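Side-chain contacts in anaphase-promoting complex subunit cut9 (Schizosaccharomyces pombe, PDB 2XPI), which forms part of the anaphase-promoting complex/cyclosome, a cell cycle-regulated E3 ubiquitin ligase that controls progression through mitosis and the G1 phase: residues A[513-516]-A[517-520]; A[547-550]-A[551-554]; A[573-576]-A[577-581]. All coordinates share one frame; numbering follows the deposited sequence.

Contact 1 of 3, residues A[513-516]-A[517-520]; sequences KPWA and ATWA
W515 and T518 meet in a local contact at the N terminus of helix 516-528, the first helix of TPR 13, with W515 in the N-cap position. The two side chains run side by side and point the same way. T518 OG1 comes to the edge of the indole, near the ring plane, 3.2 Å from W515 CE3. The hydroxyl reaches this place because OG1 lies anti to the carbonyl carbon of T518 (chi1 -62°), beside the backbone nitrogen.

The backbone supplies the polar framework. W519 N donates to W515 O at 3.3 Å, and A520 N donates to A516 O at 3.0 Å; both bonds are nearly straight at hydrogen. Just before them, A517 N makes only a weak i to i+3 bond of 3.4 Å to P514 O. The indole of W519 lies oblique to W515 O, with its CD1 3.4 Å from that oxygen.

Around this turn, W515 packs on V505, P475 and L476, while W519 lies on Q541 and L545. P514, W515, A517 and T518 also touch the chain of another protein, consistent with the binding of hcn1 by TPR 13. The chemistry implies division of labour: amide-carbonyl bonds set the first turn, and a largely apolar surface with one hydroxyl meets the neighbouring helices and the partner.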
ATOM      1  N   LYS A 513      48.043  -5.947   4.249  1.00 59.55           N
ATOM      2  CA  LYS A 513      48.614  -4.599   4.311  1.00 60.83           C
ATOM      3  C   LYS A 513      48.468  -3.837   5.644  1.00 57.62           C
ATOM      4  O   LYS A 513      49.410  -3.171   6.073  1.00 59.55           O
ATOM      5  CB  LYS A 513      48.113  -3.743   3.135  1.00 65.00           C
ATOM      6  CG  LYS A 513      48.665  -2.323   3.130  1.00 69.16           C
ATOM      7  CD  LYS A 513      48.828  -1.774   1.717  1.00 73.25           C
ATOM      8  CE  LYS A 513      49.681  -0.490   1.705  1.00 75.27           C
ATOM      9  NZ  LYS A 513      49.113   0.582   2.583  1.00 75.00           N
ATOM     10  N   PRO A 514      47.293  -3.910   6.294  1.00 53.29           N
ATOM     11  CA  PRO A 514      47.128  -3.167   7.559  1.00 49.92           C
ATOM     12  C   PRO A 514      48.031  -3.655   8.697  1.00 48.22           C
ATOM     13  O   PRO A 514      48.361  -2.876   9.590  1.00 48.42           O
ATOM     14  CB  PRO A 514      45.656  -3.402   7.926  1.00 47.10           C
ATOM     15  CG  PRO A 514      45.011  -3.870   6.670  1.00 48.90           C
ATOM     16  CD  PRO A 514      46.051  -4.585   5.879  1.00 51.46           C
ATOM     17  N   TRP A 515      48.415  -4.927   8.661  1.00 47.81           N
ATOM     18  CA  TRP A 515      49.255  -5.527   9.703  1.00 45.57           C
ATOM     19  C   TRP A 515      50.718  -5.107   9.687  1.00 45.63           C
ATOM     20  O   TRP A 515      51.518  -5.625  10.444  1.00 48.46           O
ATOM     21  CB  TRP A 515      49.127  -7.047   9.676  1.00 45.17           C
ATOM     22  CG  TRP A 515      47.701  -7.423   9.841  1.00 47.24           C
ATOM     23  CD1 TRP A 515      46.862  -7.885   8.879  1.00 47.87           C
ATOM     24  CD2 TRP A 515      46.917  -7.308  11.040  1.00 47.06           C
ATOM     25  NE1 TRP A 515      45.609  -8.095   9.406  1.00 48.04           N
ATOM     26  CE2 TRP A 515      45.613  -7.739  10.729  1.00 46.71           C
ATOM     27  CE3 TRP A 515      47.197  -6.898  12.349  1.00 46.42           C
ATOM     28  CZ2 TRP A 515      44.584  -7.776  11.680  1.00 45.12           C
ATOM     29  CZ3 TRP A 515      46.163  -6.925  13.297  1.00 45.69           C
ATOM     30  CH2 TRP A 515      44.878  -7.362  12.952  1.00 44.95           C
ATOM     31  N   ALA A 516      51.069  -4.153   8.841  1.00 44.25           N
ATOM     32  CA  ALA A 516      52.404  -3.593   8.896  1.00 43.76           C
ATOM     33  C   ALA A 516      52.574  -2.871  10.233  1.00 45.93           C
ATOM     34  O   ALA A 516      53.680  -2.782  10.772  1.00 49.17           O
ATOM     35  CB  ALA A 516      52.627  -2.647   7.736  1.00 41.70           C
ATOM     36  N   ALA A 517      51.471  -2.368  10.779  1.00 44.80           N
ATOM     37  CA  ALA A 517      51.530  -1.622  12.024  1.00 44.84           C
ATOM     38  C   ALA A 517      51.859  -2.547  13.193  1.00 45.81           C
ATOM     39  O   ALA A 517      52.578  -2.164  14.119  1.00 48.00           O
ATOM     40  CB  ALA A 517      50.236  -0.895  12.265  1.00 44.46           C
ATOM     41  N   THR A 518      51.342  -3.770  13.147  1.00 44.11           N
ATOM     42  CA  THR A 518      51.667  -4.760  14.170  1.00 44.82           C
ATOM     43  C   THR A 518      53.148  -5.161  14.126  1.00 46.00           C
ATOM     44  O   THR A 518      53.806  -5.217  15.161  1.00 47.20           O
ATOM     45  CB  THR A 518      50.753  -5.995  14.071  1.00 44.53           C
ATOM     46  OG1 THR A 518      49.411  -5.578  14.295  1.00 43.69           O
ATOM     47  CG2 THR A 518      51.107  -7.034  15.107  1.00 44.49           C
ATOM     48  N   TRP A 519      53.666  -5.417  12.927  1.00 44.99           N
ATOM     49  CA  TRP A 519      55.077  -5.742  12.750  1.00 44.31           C
ATOM     50  C   TRP A 519      55.948  -4.625  13.297  1.00 44.66           C
ATOM     51  O   TRP A 519      56.858  -4.860  14.085  1.00 44.33           O
ATOM     52  CB  TRP A 519      55.391  -5.947  11.274  1.00 43.90           C
ATOM     53  CG  TRP A 519      55.108  -7.320  10.791  1.00 44.40           C
ATOM     54  CD1 TRP A 519      54.111  -7.700   9.939  1.00 44.13           C
ATOM     55  CD2 TRP A 519      55.819  -8.516  11.142  1.00 45.43           C
ATOM     56  NE1 TRP A 519      54.168  -9.058   9.728  1.00 45.71           N
ATOM     57  CE2 TRP A 519      55.211  -9.580  10.449  1.00 45.19           C
ATOM     58  CE3 TRP A 519      56.919  -8.786  11.966  1.00 46.91           C
ATOM     59  CZ2 TRP A 519      55.659 -10.902  10.561  1.00 44.68           C
ATOM     60  CZ3 TRP A 519      57.372 -10.105  12.069  1.00 46.87           C
ATOM     61  CH2 TRP A 519      56.736 -11.143  11.371  1.00 45.96           C
ATOM     62  N   ALA A 520      55.664  -3.397  12.876  1.00 44.09           N
ATOM     63  CA  ALA A 520      56.406  -2.260  13.387  1.00 41.70           C
ATOM     64  C   ALA A 520      56.185  -2.173  14.889  1.00 45.06           C
ATOM     65  O   ALA A 520      57.126  -1.910  15.620  1.00 47.92           O
ATOM     66  CB  ALA A 520      55.998  -0.985  12.698  1.00 37.17           C
TER

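Contact 2 of 3, residues A[547-550]-A[551-554]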
ATOM      1  N   THR A 547      54.227   0.406   1.648  1.00103.51           N
ATOM      2  CA  THR A 547      55.249   0.985   0.781  1.00107.79           C
ATOM      3  C   THR A 547      55.846   2.301   1.293  1.00110.04           C
ATOM      4  O   THR A 547      57.066   2.457   1.300  1.00111.24           O
ATOM      5  CB  THR A 547      54.737   1.170  -0.662  1.00109.49           C
ATOM      6  OG1 THR A 547      54.712  -0.104  -1.323  1.00109.69           O
ATOM      7  CG2 THR A 547      55.644   2.120  -1.431  1.00109.81           C
ATOM      8  N   ASN A 548      55.002   3.235   1.732  1.00109.88           N
ATOM      9  CA  ASN A 548      55.481   4.582   2.057  1.00110.21           C
ATOM     10  C   ASN A 548      55.185   5.081   3.480  1.00106.75           C
ATOM     11  O   ASN A 548      54.237   5.851   3.700  1.00108.01           O
ATOM     12  CB  ASN A 548      54.920   5.597   1.055  1.00113.73           C
ATOM     13  CG  ASN A 548      53.467   5.944   1.333  1.00115.99           C
ATOM     14  OD1 ASN A 548      52.623   5.056   1.478  1.00116.57           O
ATOM     15  ND2 ASN A 548      53.172   7.239   1.436  1.00116.82           N
ATOM     16  N   ASP A 549      55.999   4.677   4.448  1.00100.11           N
ATOM     17  CA  ASP A 549      55.795   5.192   5.795  1.00 94.12           C
ATOM     18  C   ASP A 549      57.031   5.888   6.349  1.00 86.72           C
ATOM     19  O   ASP A 549      58.083   5.277   6.516  1.00 86.31           O
ATOM     20  CB  ASP A 549      55.304   4.099   6.743  1.00 94.50           C
ATOM     21  CG  ASP A 549      54.338   4.630   7.781  1.00 95.33           C
ATOM     22  OD1 ASP A 549      54.657   4.555   8.986  1.00 94.83           O
ATOM     23  OD2 ASP A 549      53.264   5.142   7.390  1.00 96.27           O
ATOM     24  N   ALA A 550      56.891   7.177   6.625  1.00 80.28           N
ATOM     25  CA  ALA A 550      58.009   7.963   7.106  1.00 75.77           C
ATOM     26  C   ALA A 550      58.324   7.593   8.540  1.00 70.84           C
ATOM     27  O   ALA A 550      59.484   7.564   8.941  1.00 70.06           O
ATOM     28  CB  ALA A 550      57.708   9.447   6.995  1.00 77.15           C
ATOM     29  N   ASN A 551      57.298   7.299   9.325  1.00 67.00           N
ATOM     30  CA  ASN A 551      57.563   6.997  10.722  1.00 63.29           C
ATOM     31  C   ASN A 551      58.324   5.690  10.978  1.00 59.37           C
ATOM     32  O   ASN A 551      59.117   5.633  11.915  1.00 59.90           O
ATOM     33  CB  ASN A 551      56.311   7.095  11.594  1.00 63.99           C
ATOM     34  CG  ASN A 551      56.642   7.020  13.083  1.00 64.90           C
ATOM     35  OD1 ASN A 551      56.772   5.927  13.647  1.00 65.41           O
ATOM     36  ND2 ASN A 551      56.808   8.183  13.717  1.00 64.03           N
ATOM     37  N   VAL A 552      58.110   4.653  10.166  1.00 55.33           N
ATOM     38  CA  VAL A 552      58.890   3.426  10.351  1.00 54.37           C
ATOM     39  C   VAL A 552      60.339   3.526   9.833  1.00 54.61           C
ATOM     40  O   VAL A 552      61.217   2.812  10.312  1.00 53.85           O
ATOM     41  CB  VAL A 552      58.156   2.101   9.904  1.00 40.95           C
ATOM     42  CG1 VAL A 552      56.824   2.391   9.280  1.00 41.73           C
ATOM     43  CG2 VAL A 552      59.020   1.269   8.968  1.00 40.40           C
ATOM     44  N   HIS A 553      60.596   4.433   8.893  1.00 54.78           N
ATOM     45  CA  HIS A 553      61.973   4.716   8.470  1.00 54.16           C
ATOM     46  C   HIS A 553      62.740   5.431   9.561  1.00 58.47           C
ATOM     47  O   HIS A 553      63.915   5.137   9.812  1.00 61.09           O
ATOM     48  CB  HIS A 553      61.995   5.588   7.224  1.00 53.06           C
ATOM     49  CG  HIS A 553      61.861   4.818   5.959  1.00 53.35           C
ATOM     50  ND1 HIS A 553      62.930   4.195   5.356  1.00 54.67           N
ATOM     51  CD2 HIS A 553      60.781   4.544   5.193  1.00 53.92           C
ATOM     52  CE1 HIS A 553      62.517   3.581   4.263  1.00 55.27           C
ATOM     53  NE2 HIS A 553      61.217   3.779   4.139  1.00 55.29           N
ATOM     54  N   THR A 554      62.077   6.397  10.188  1.00 58.12           N
ATOM     55  CA  THR A 554      62.641   7.109  11.317  1.00 57.17           C
ATOM     56  C   THR A 554      62.917   6.107  12.441  1.00 55.79           C
ATOM     57  O   THR A 554      63.984   6.128  13.056  1.00 55.29           O
ATOM     58  CB  THR A 554      61.679   8.224  11.792  1.00 58.19           C
ATOM     59  OG1 THR A 554      61.477   9.174  10.731  1.00 57.85           O
ATOM     60  CG2 THR A 554      62.222   8.940  13.038  1.00 58.47           C
TER
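D549 and V552 cross at about a right angle where the chain enters helix 550-562, the first helix of TPR 14. Here the loop between TPR 13 and TPR 14 brings D549 against the first turn of helix 550-562, within the superhelical TPR stack, and the turn packs against helices on several sides.

The nonpolar part of the contact centres on V552. Its CG1 branch lies against both D549 CB, at 3.4 Å, and the carboxylate oxygen OD1 of the same residue. V552 also rests on L543 of the preceding helix 532-545, which H553 touches as well.

Among the polar interactions, A550 O is the focus. T554 N donates to it at 3.1 Å with an N-H...O angle of 165°, and H553 N adds a weak bond. The hydroxyl of S576, from the second helix of the repeat, is hydrogen-bonded to the same oxygen and also to T554 OG1, so one carbonyl fastens its own helical turn and joins it to helix 566-579. T554 OG1 is held beside its backbone nitrogen, anti to the carbonyl carbon (chi1 -61°), which keeps it near A550 O at 3.1 Å, though its proton is not assigned between these neighbours. N551 leads away from the turn, and its OD1 accepts a hydrogen bond from the backbone of another protein chain.

The imidazole of H553 makes the ring contact. Its ND1 is hydrogen-bonded to H572 ND1, and the two rings meet with planes about 40° apart. The CD2 edge of the same H553 ring meets D549 O, which sits near the ring plane, 3.1 Å from H553 CD2.

Contact 3 of 3, residues A[573-576]-A[577-581]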
ATOM      1  N   LEU A 573      66.766   8.171   7.187  1.00 68.11           N
ATOM      2  CA  LEU A 573      66.273   9.494   7.563  1.00 69.21           C
ATOM      3  C   LEU A 573      66.004  10.311   6.296  1.00 70.65           C
ATOM      4  O   LEU A 573      65.066  11.106   6.248  1.00 70.68           O
ATOM      5  CB  LEU A 573      67.283  10.207   8.474  1.00 68.71           C
ATOM      6  CG  LEU A 573      66.968  10.306   9.971  1.00 68.94           C
ATOM      7  CD1 LEU A 573      65.798   9.431  10.355  1.00 67.99           C
ATOM      8  CD2 LEU A 573      68.191   9.986  10.850  1.00 69.55           C
ATOM      9  N   HIS A 574      66.825  10.101   5.270  1.00 71.18           N
ATOM     10  CA  HIS A 574      66.590  10.733   3.980  1.00 74.26           C
ATOM     11  C   HIS A 574      65.274  10.259   3.347  1.00 74.20           C
ATOM     12  O   HIS A 574      64.586  11.037   2.692  1.00 75.47           O
ATOM     13  CB  HIS A 574      67.767  10.502   3.027  1.00 76.66           C
ATOM     14  CG  HIS A 574      68.971  11.339   3.335  1.00 79.66           C
ATOM     15  ND1 HIS A 574      68.933  12.717   3.368  1.00 81.56           N
ATOM     16  CD2 HIS A 574      70.252  10.993   3.610  1.00 80.29           C
ATOM     17  CE1 HIS A 574      70.134  13.183   3.662  1.00 81.82           C
ATOM     18  NE2 HIS A 574      70.951  12.158   3.818  1.00 81.18           N
ATOM     19  N   GLU A 575      64.922   8.992   3.545  1.00 73.02           N
ATOM     20  CA  GLU A 575      63.624   8.496   3.082  1.00 73.89           C
ATOM     21  C   GLU A 575      62.451   9.151   3.811  1.00 72.80           C
ATOM     22  O   GLU A 575      61.473   9.551   3.179  1.00 74.35           O
ATOM     23  CB  GLU A 575      63.526   6.971   3.207  1.00 74.96           C
ATOM     24  CG  GLU A 575      64.248   6.207   2.116  1.00 76.85           C
ATOM     25  CD  GLU A 575      63.699   6.508   0.727  1.00 80.47           C
ATOM     26  OE1 GLU A 575      64.504   6.520  -0.231  1.00 82.21           O
ATOM     27  OE2 GLU A 575      62.472   6.739   0.591  1.00 80.39           O
ATOM     28  N   SER A 576      62.541   9.242   5.135  1.00 70.52           N
ATOM     29  CA  SER A 576      61.498   9.889   5.926  1.00 71.08           C
ATOM     30  C   SER A 576      61.248  11.295   5.420  1.00 74.90           C
ATOM     31  O   SER A 576      60.141  11.629   5.007  1.00 74.98           O
ATOM     32  CB  SER A 576      61.896   9.969   7.397  1.00 70.34           C
ATOM     33  OG  SER A 576      61.892   8.698   8.010  1.00 69.48           O
ATOM     34  N   LEU A 577      62.296  12.113   5.463  1.00 78.70           N
ATOM     35  CA  LEU A 577      62.223  13.516   5.067  1.00 82.22           C
ATOM     36  C   LEU A 577      61.795  13.707   3.619  1.00 84.65           C
ATOM     37  O   LEU A 577      61.511  14.823   3.191  1.00 86.49           O
ATOM     38  CB  LEU A 577      63.565  14.195   5.304  1.00 83.57           C
ATOM     39  CG  LEU A 577      63.934  14.216   6.784  1.00 84.75           C
ATOM     40  CD1 LEU A 577      65.346  14.738   7.008  1.00 85.07           C
ATOM     41  CD2 LEU A 577      62.906  15.032   7.561  1.00 86.74           C
ATOM     42  N   ALA A 578      61.754  12.619   2.861  1.00 84.82           N
ATOM     43  CA  ALA A 578      61.281  12.686   1.490  1.00 85.36           C
ATOM     44  C   ALA A 578      59.778  12.422   1.456  1.00 87.49           C
ATOM     45  O   ALA A 578      59.048  13.056   0.697  1.00 90.19           O
ATOM     46  CB  ALA A 578      62.028  11.702   0.619  1.00 83.11           C
ATOM     47  N   ILE A 579      59.316  11.495   2.287  1.00 86.44           N
ATOM     48  CA  ILE A 579      57.885  11.216   2.386  1.00 86.04           C
ATOM     49  C   ILE A 579      57.158  12.356   3.103  1.00 89.08           C
ATOM     50  O   ILE A 579      55.989  12.621   2.834  1.00 89.93           O
ATOM     51  CB  ILE A 579      57.613   9.869   3.089  1.00 81.51           C
ATOM     52  CG1 ILE A 579      58.133   8.710   2.230  1.00 78.23           C
ATOM     53  CG2 ILE A 579      56.129   9.702   3.375  1.00 80.37           C
ATOM     54  CD1 ILE A 579      59.051   7.758   2.965  1.00 75.06           C
ATOM     55  N   SER A 580      57.865  13.028   4.007  1.00 90.78           N
ATOM     56  CA  SER A 580      57.342  14.201   4.699  1.00 93.63           C
ATOM     57  C   SER A 580      58.507  15.060   5.180  1.00 96.99           C
ATOM     58  O   SER A 580      59.048  14.832   6.263  1.00 96.52           O
ATOM     59  CB  SER A 580      56.472  13.786   5.880  1.00 92.73           C
ATOM     60  OG  SER A 580      57.249  13.170   6.892  1.00 91.83           O
ATOM     61  N   PRO A 581      58.896  16.049   4.364  1.00100.98           N
ATOM     62  CA  PRO A 581      60.107  16.868   4.534  1.00104.16           C
ATOM     63  C   PRO A 581      60.086  17.762   5.768  1.00107.90           C
ATOM     64  O   PRO A 581      61.074  18.425   6.075  1.00108.54           O
ATOM     65  CB  PRO A 581      60.120  17.737   3.267  1.00104.96           C
ATOM     66  CG  PRO A 581      59.226  17.025   2.296  1.00104.06           C
ATOM     67  CD  PRO A 581      58.169  16.392   3.132  1.00102.14           C
TER
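L573 and L577 are one helical turn apart near the C-terminal end of helix 566-579, the second helix of TPR 14, and the segment 573-581 follows that helix to its last turn and out into the loop. It is a worked example of how a helix keeps its bonding to the end and then stops.

Backbone hydrogen bonds carry the regular part. L577 N donates to L573 O at 3.1 Å and almost straight, with an N-H...O angle of 174°. Two residues later E575 O takes two donors: I579 N reaches it at 3.0 Å, whereas A578 N approaches at 3.1 Å from above the carbonyl plane, well off any lone pair. S580 N then donates to S576 O at 2.9 Å, lying nearly along the line of that carbonyl. S580 is the first residue to leave helical backbone angles, and P581 behind it has no amide hydrogen with which to prolong the pattern.

Side chains also pack near the carbonyls of the preceding turn. L577 CG stands 3.4 Å from L573 O, and A578 CB is equally close to H574 O. With CG1 anti to its own carbonyl carbon (chi1 -66°), I579 bends its chain back over the preceding turn, CG1 lying 3.6 Å from E575 O.

Packing places the turn in the repeat. L577 lies on A586, S587 and L590; S576 touches H553, its OG hydrogen-bonded chiefly to A550 O. The chemistry implies a helix end closed by main-chain bonds, with L573 buried between helices 550-562 and 584-592 and L577 lying against the latter, while H574, E575 and A578 stay largely exposed, E575 also touching H553.

In the fold
Following the chain from the N terminus, the three contacts come in series; none nests within or crosses another. Contact 1 closes the passage from the loop after helix 491-507 into helix 516-528. Contact 2 does the same for the loop between helices 532-545 and 550-562, its centre about 12 Å from that of contact 1 and without touching it. Contact 3 ends helix 566-579, which follows helix 550-562 directly. Contacts 2 and 3 do touch, their centres about 8 Å apart, so the opening and closing turns of TPR 14 are tied together. Contact 1 belongs to the preceding repeat, about 20 Å between centres from contact 3.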